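Local atomic coordinates of myosin-2 (Saccharomyces cerevisiae, PDB entry 6IXO), a protein that carries organelles and other cargo along polarized actin cables, binding receptor proteins through its globular tail domain. Residues I9-L17 with S404-Q415. Numbering follows the deposited sequence.
Sequences INEELYRLL and STKRIVDLVAQQ
R407 grips E12 side-on in a salt bridge, one nitrogen to each carboxylate oxygen. NE reaches OE2 of E12 at 3.0 Å with a nearly straight N-H (171°), yet meets that oxygen from above the carboxylate plane; NH2 meets OE1 of E12 on its syn side, but tilted out of the carboxylate plane. With CG anti to the backbone N (chi1 179°), R407 lays CG 3.5 Å from CD1 of L16, and the bend at chi2 then turns the guanidinium toward E12, while CD2 of L411 lies over one guanidinium face. A leucine in place of R407 would probably leave the E12 carboxylate without its charged mate and uncover that methyl of L411.

Beneath this bridge the packing is knobs-into-holes: L411 enters between I9, E12, L13 and L16, and reciprocally L13 sits among I408, L411, V412 and Q415. CB of L16 lies 3.7 Å from CG1 of I408, whose CD1 approaches CD2 of L17 at 3.5 Å.

Toward the C-terminal end of 404-415, NE2 of Q415 donates to OD1 of N10 (2.9 Å), from above the carbonyl plane and with the two amides almost perpendicular (85°); R67 holds OE1 of Q415, fixing this amide from both ends.

The helices pack roughly antiparallel, their segment axes 10.0 Å apart at closest approach, joining the N- and C-terminal ends of the modelled tail domain. Helix 53-67 flanks them through contacts with N10, L17 and V412, while helix 20-32 packs on S404 and I408, its E26 accepting hydrogen bonds from the backbone N of S404 and T405.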
loop_
_atom_site.group_PDB
_atom_site.type_symbol
_atom_site.label_atom_id
_atom_site.label_comp_id
_atom_site.label_asym_id
_atom_site.label_seq_id
_atom_site.Cartn_x
_atom_site.Cartn_y
_atom_site.Cartn_z
ATOM N N ILE A 9 -41.055 -14.587 8.558
ATOM C CA ILE A 9 -39.723 -14.002 8.411
ATOM C C ILE A 9 -39.038 -14.566 7.180
ATOM O O ILE A 9 -38.470 -13.821 6.394
ATOM C CB ILE A 9 -38.845 -14.249 9.646
ATOM C CG1 ILE A 9 -39.440 -13.494 10.839
ATOM C CG2 ILE A 9 -37.372 -13.858 9.363
ATOM C CD1 ILE A 9 -38.486 -13.355 11.989
ATOM N N ASN A 10 -39.121 -15.880 6.991
ATOM C CA ASN A 10 -38.516 -16.482 5.811
ATOM C C ASN A 10 -39.125 -16.012 4.498
ATOM O O ASN A 10 -38.385 -15.776 3.533
ATOM C CB ASN A 10 -38.592 -18.003 5.873
ATOM C CG ASN A 10 -37.460 -18.602 6.675
ATOM O OD1 ASN A 10 -36.526 -17.902 7.069
ATOM N ND2 ASN A 10 -37.531 -19.910 6.915
ATOM N N GLU A 11 -40.451 -15.921 4.434
ATOM C CA GLU A 11 -41.068 -15.431 3.212
ATOM C C GLU A 11 -40.601 -14.011 2.896
ATOM O O GLU A 11 -40.236 -13.723 1.768
ATOM C CB GLU A 11 -42.580 -15.435 3.295
ATOM C CG GLU A 11 -43.239 -14.933 2.018
ATOM C CD GLU A 11 -44.721 -15.260 1.967
ATOM O OE1 GLU A 11 -45.275 -15.667 3.015
ATOM O OE2 GLU A 11 -45.327 -15.119 0.882
ATOM N N GLU A 12 -40.657 -13.129 3.887
ATOM C CA GLU A 12 -40.263 -11.733 3.666
ATOM C C GLU A 12 -38.801 -11.667 3.249
ATOM O O GLU A 12 -38.453 -10.903 2.342
ATOM C CB GLU A 12 -40.508 -10.862 4.905
ATOM C CG GLU A 12 -40.131 -9.380 4.670
ATOM C CD GLU A 12 -40.531 -8.412 5.784
ATOM O OE1 GLU A 12 -40.924 -8.832 6.904
ATOM O OE2 GLU A 12 -40.451 -7.199 5.515
ATOM N N LEU A 13 -37.939 -12.465 3.883
ATOM C CA LEU A 13 -36.515 -12.463 3.525
ATOM C C LEU A 13 -36.353 -12.844 2.071
ATOM O O LEU A 13 -35.609 -12.219 1.318
ATOM C CB LEU A 13 -35.711 -13.434 4.380
ATOM C CG LEU A 13 -34.982 -12.876 5.583
ATOM C CD1 LEU A 13 -34.455 -14.039 6.408
ATOM C CD2 LEU A 13 -33.832 -11.906 5.130
ATOM N N TYR A 14 -37.089 -13.886 1.686
ATOM C CA TYR A 14 -36.989 -14.434 0.354
ATOM C C TYR A 14 -37.356 -13.417 -0.710
ATOM O O TYR A 14 -36.655 -13.277 -1.708
ATOM C CB TYR A 14 -37.902 -15.666 0.212
ATOM C CG TYR A 14 -37.687 -16.376 -1.092
ATOM C CD1 TYR A 14 -38.425 -16.035 -2.224
ATOM C CD2 TYR A 14 -36.718 -17.373 -1.208
ATOM C CE1 TYR A 14 -38.217 -16.674 -3.430
ATOM C CE2 TYR A 14 -36.511 -18.030 -2.410
ATOM C CZ TYR A 14 -37.256 -17.668 -3.518
ATOM O OH TYR A 14 -37.050 -18.307 -4.717
ATOM N N ARG A 15 -38.468 -12.723 -0.513
ATOM C CA ARG A 15 -38.862 -11.678 -1.451
ATOM C C ARG A 15 -37.858 -10.535 -1.479
ATOM O O ARG A 15 -37.650 -9.916 -2.527
ATOM C CB ARG A 15 -40.237 -11.128 -1.101
ATOM C CG ARG A 15 -41.338 -12.173 -1.084
ATOM C CD ARG A 15 -41.342 -12.998 -2.372
ATOM N NE ARG A 15 -42.555 -13.817 -2.511
ATOM C CZ ARG A 15 -42.866 -14.528 -3.594
ATOM N NH1 ARG A 15 -42.052 -14.530 -4.648
ATOM N NH2 ARG A 15 -43.992 -15.234 -3.626
ATOM N N LEU A 16 -37.247 -10.220 -0.343
ATOM C CA LEU A 16 -36.222 -9.135 -0.376
ATOM C C LEU A 16 -35.021 -9.571 -1.195
ATOM O O LEU A 16 -34.436 -8.789 -1.941
ATOM C CB LEU A 16 -35.790 -8.733 1.034
ATOM C CG LEU A 16 -36.880 -7.962 1.794
ATOM C CD1 LEU A 16 -36.661 -7.994 3.298
ATOM C CD2 LEU A 16 -36.984 -6.504 1.293
ATOM N N LEU A 17 -34.648 -10.836 -1.069
ATOM C CA LEU A 17 -33.405 -11.286 -1.687
ATOM C C LEU A 17 -33.563 -11.567 -3.187
ATOM O O LEU A 17 -32.627 -11.342 -3.955
ATOM C CB LEU A 17 -32.878 -12.512 -0.955
ATOM C CG LEU A 17 -32.487 -12.205 0.494
ATOM C CD1 LEU A 17 -32.421 -13.479 1.351
ATOM C CD2 LEU A 17 -31.162 -11.467 0.557
ATOM N N SER A 404 -33.992 -1.877 1.898
ATOM C CA SER A 404 -34.100 -3.328 1.750
ATOM C C SER A 404 -32.987 -4.029 2.507
ATOM O O SER A 404 -33.180 -5.036 3.190
ATOM C CB SER A 404 -34.047 -3.726 0.269
ATOM O OG SER A 404 -35.288 -3.447 -0.344
ATOM N N THR A 405 -31.795 -3.467 2.390
ATOM C CA THR A 405 -30.647 -4.093 2.989
ATOM C C THR A 405 -30.821 -4.121 4.482
ATOM O O THR A 405 -30.545 -5.127 5.126
ATOM C CB THR A 405 -29.334 -3.329 2.625
ATOM O OG1 THR A 405 -29.173 -3.333 1.210
ATOM C CG2 THR A 405 -28.176 -4.017 3.240
ATOM N N LYS A 406 -31.286 -3.003 5.032
ATOM C CA LYS A 406 -31.515 -2.900 6.470
ATOM C C LYS A 406 -32.630 -3.862 6.924
ATOM O O LYS A 406 -32.585 -4.439 8.027
ATOM C CB LYS A 406 -31.868 -1.462 6.845
ATOM C CG LYS A 406 -32.349 -1.276 8.276
ATOM C CD LYS A 406 -32.311 0.193 8.669
ATOM C CE LYS A 406 -33.372 0.554 9.702
ATOM N NZ LYS A 406 -33.447 -0.440 10.810
ATOM N N ARG A 407 -33.636 -4.047 6.082
ATOM C CA ARG A 407 -34.723 -4.958 6.529
ATOM C C ARG A 407 -34.190 -6.393 6.579
ATOM O O ARG A 407 -34.483 -7.152 7.508
ATOM C CB ARG A 407 -35.916 -4.857 5.604
ATOM C CG ARG A 407 -37.049 -5.803 6.017
ATOM C CD ARG A 407 -37.548 -5.488 7.431
ATOM N NE ARG A 407 -38.780 -6.225 7.752
ATOM C CZ ARG A 407 -39.245 -6.358 8.984
ATOM N NH1 ARG A 407 -38.601 -5.790 9.996
ATOM N NH2 ARG A 407 -40.361 -7.040 9.205
ATOM N N ILE A 408 -33.371 -6.748 5.584
ATOM C CA ILE A 408 -32.761 -8.076 5.559
ATOM C C ILE A 408 -31.940 -8.289 6.830
ATOM O O ILE A 408 -32.092 -9.287 7.541
ATOM C CB ILE A 408 -31.859 -8.268 4.322
ATOM C CG1 ILE A 408 -32.689 -8.328 3.029
ATOM C CG2 ILE A 408 -31.015 -9.521 4.455
ATOM C CD1 ILE A 408 -31.844 -8.216 1.743
ATOM N N VAL A 409 -31.066 -7.339 7.127
ATOM C CA VAL A 409 -30.250 -7.476 8.312
ATOM C C VAL A 409 -31.092 -7.556 9.574
ATOM O O VAL A 409 -30.810 -8.383 10.444
ATOM C CB VAL A 409 -29.219 -6.315 8.404
ATOM C CG1 VAL A 409 -28.510 -6.361 9.718
ATOM C CG2 VAL A 409 -28.230 -6.448 7.275
ATOM N N ASP A 410 -32.153 -6.755 9.667
ATOM C CA ASP A 410 -33.030 -6.830 10.836
ATOM C C ASP A 410 -33.741 -8.180 10.940
ATOM O O ASP A 410 -33.967 -8.696 12.044
ATOM C CB ASP A 410 -34.083 -5.708 10.823
ATOM C CG ASP A 410 -33.467 -4.303 10.935
ATOM O OD1 ASP A 410 -32.254 -4.178 11.233
ATOM O OD2 ASP A 410 -34.208 -3.315 10.726
ATOM N N LEU A 411 -34.131 -8.737 9.797
ATOM C CA LEU A 411 -34.882 -9.993 9.813
ATOM C C LEU A 411 -33.931 -11.127 10.174
ATOM O O LEU A 411 -34.260 -11.979 10.977
ATOM C CB LEU A 411 -35.555 -10.255 8.468
ATOM C CG LEU A 411 -36.788 -9.414 8.156
ATOM C CD1 LEU A 411 -37.115 -9.546 6.691
ATOM C CD2 LEU A 411 -37.967 -9.818 9.038
ATOM N N VAL A 412 -32.737 -11.124 9.590
ATOM C CA VAL A 412 -31.729 -12.101 9.965
ATOM C C VAL A 412 -31.476 -12.039 11.465
ATOM O O VAL A 412 -31.487 -13.062 12.161
ATOM C CB VAL A 412 -30.409 -11.876 9.228
ATOM C CG1 VAL A 412 -29.310 -12.672 9.893
ATOM C CG2 VAL A 412 -30.561 -12.250 7.763
ATOM N N ALA A 413 -31.282 -10.820 11.960
ATOM C CA ALA A 413 -31.049 -10.604 13.382
ATOM C C ALA A 413 -32.183 -11.159 14.256
ATOM O O ALA A 413 -31.930 -11.643 15.353
ATOM C CB ALA A 413 -30.838 -9.121 13.649
ATOM N N GLN A 414 -33.424 -11.101 13.778
ATOM C CA GLN A 414 -34.560 -11.626 14.550
ATOM C C GLN A 414 -34.531 -13.143 14.663
ATOM O O GLN A 414 -34.991 -13.702 15.657
ATOM C CB GLN A 414 -35.898 -11.204 13.937
ATOM C CG GLN A 414 -36.198 -9.727 14.053
ATOM C CD GLN A 414 -37.532 -9.351 13.442
ATOM O OE1 GLN A 414 -38.458 -10.165 13.393
ATOM N NE2 GLN A 414 -37.639 -8.109 12.974
ATOM N N GLN A 415 -34.000 -13.814 13.645
ATOM C CA GLN A 415 -33.940 -15.271 13.655
ATOM C C GLN A 415 -32.951 -15.809 14.667
ATOM O O GLN A 415 -32.948 -16.996 14.967
ATOM C CB GLN A 415 -33.590 -15.791 12.276
ATOM C CG GLN A 415 -34.594 -15.364 11.250
ATOM C CD GLN A 415 -34.453 -16.131 9.967
ATOM O OE1 GLN A 415 -33.418 -16.058 9.299
ATOM N NE2 GLN A 415 -35.493 -16.889 9.613
HETATM O O HOH W 1 -35.007 -6.090 -2.346
#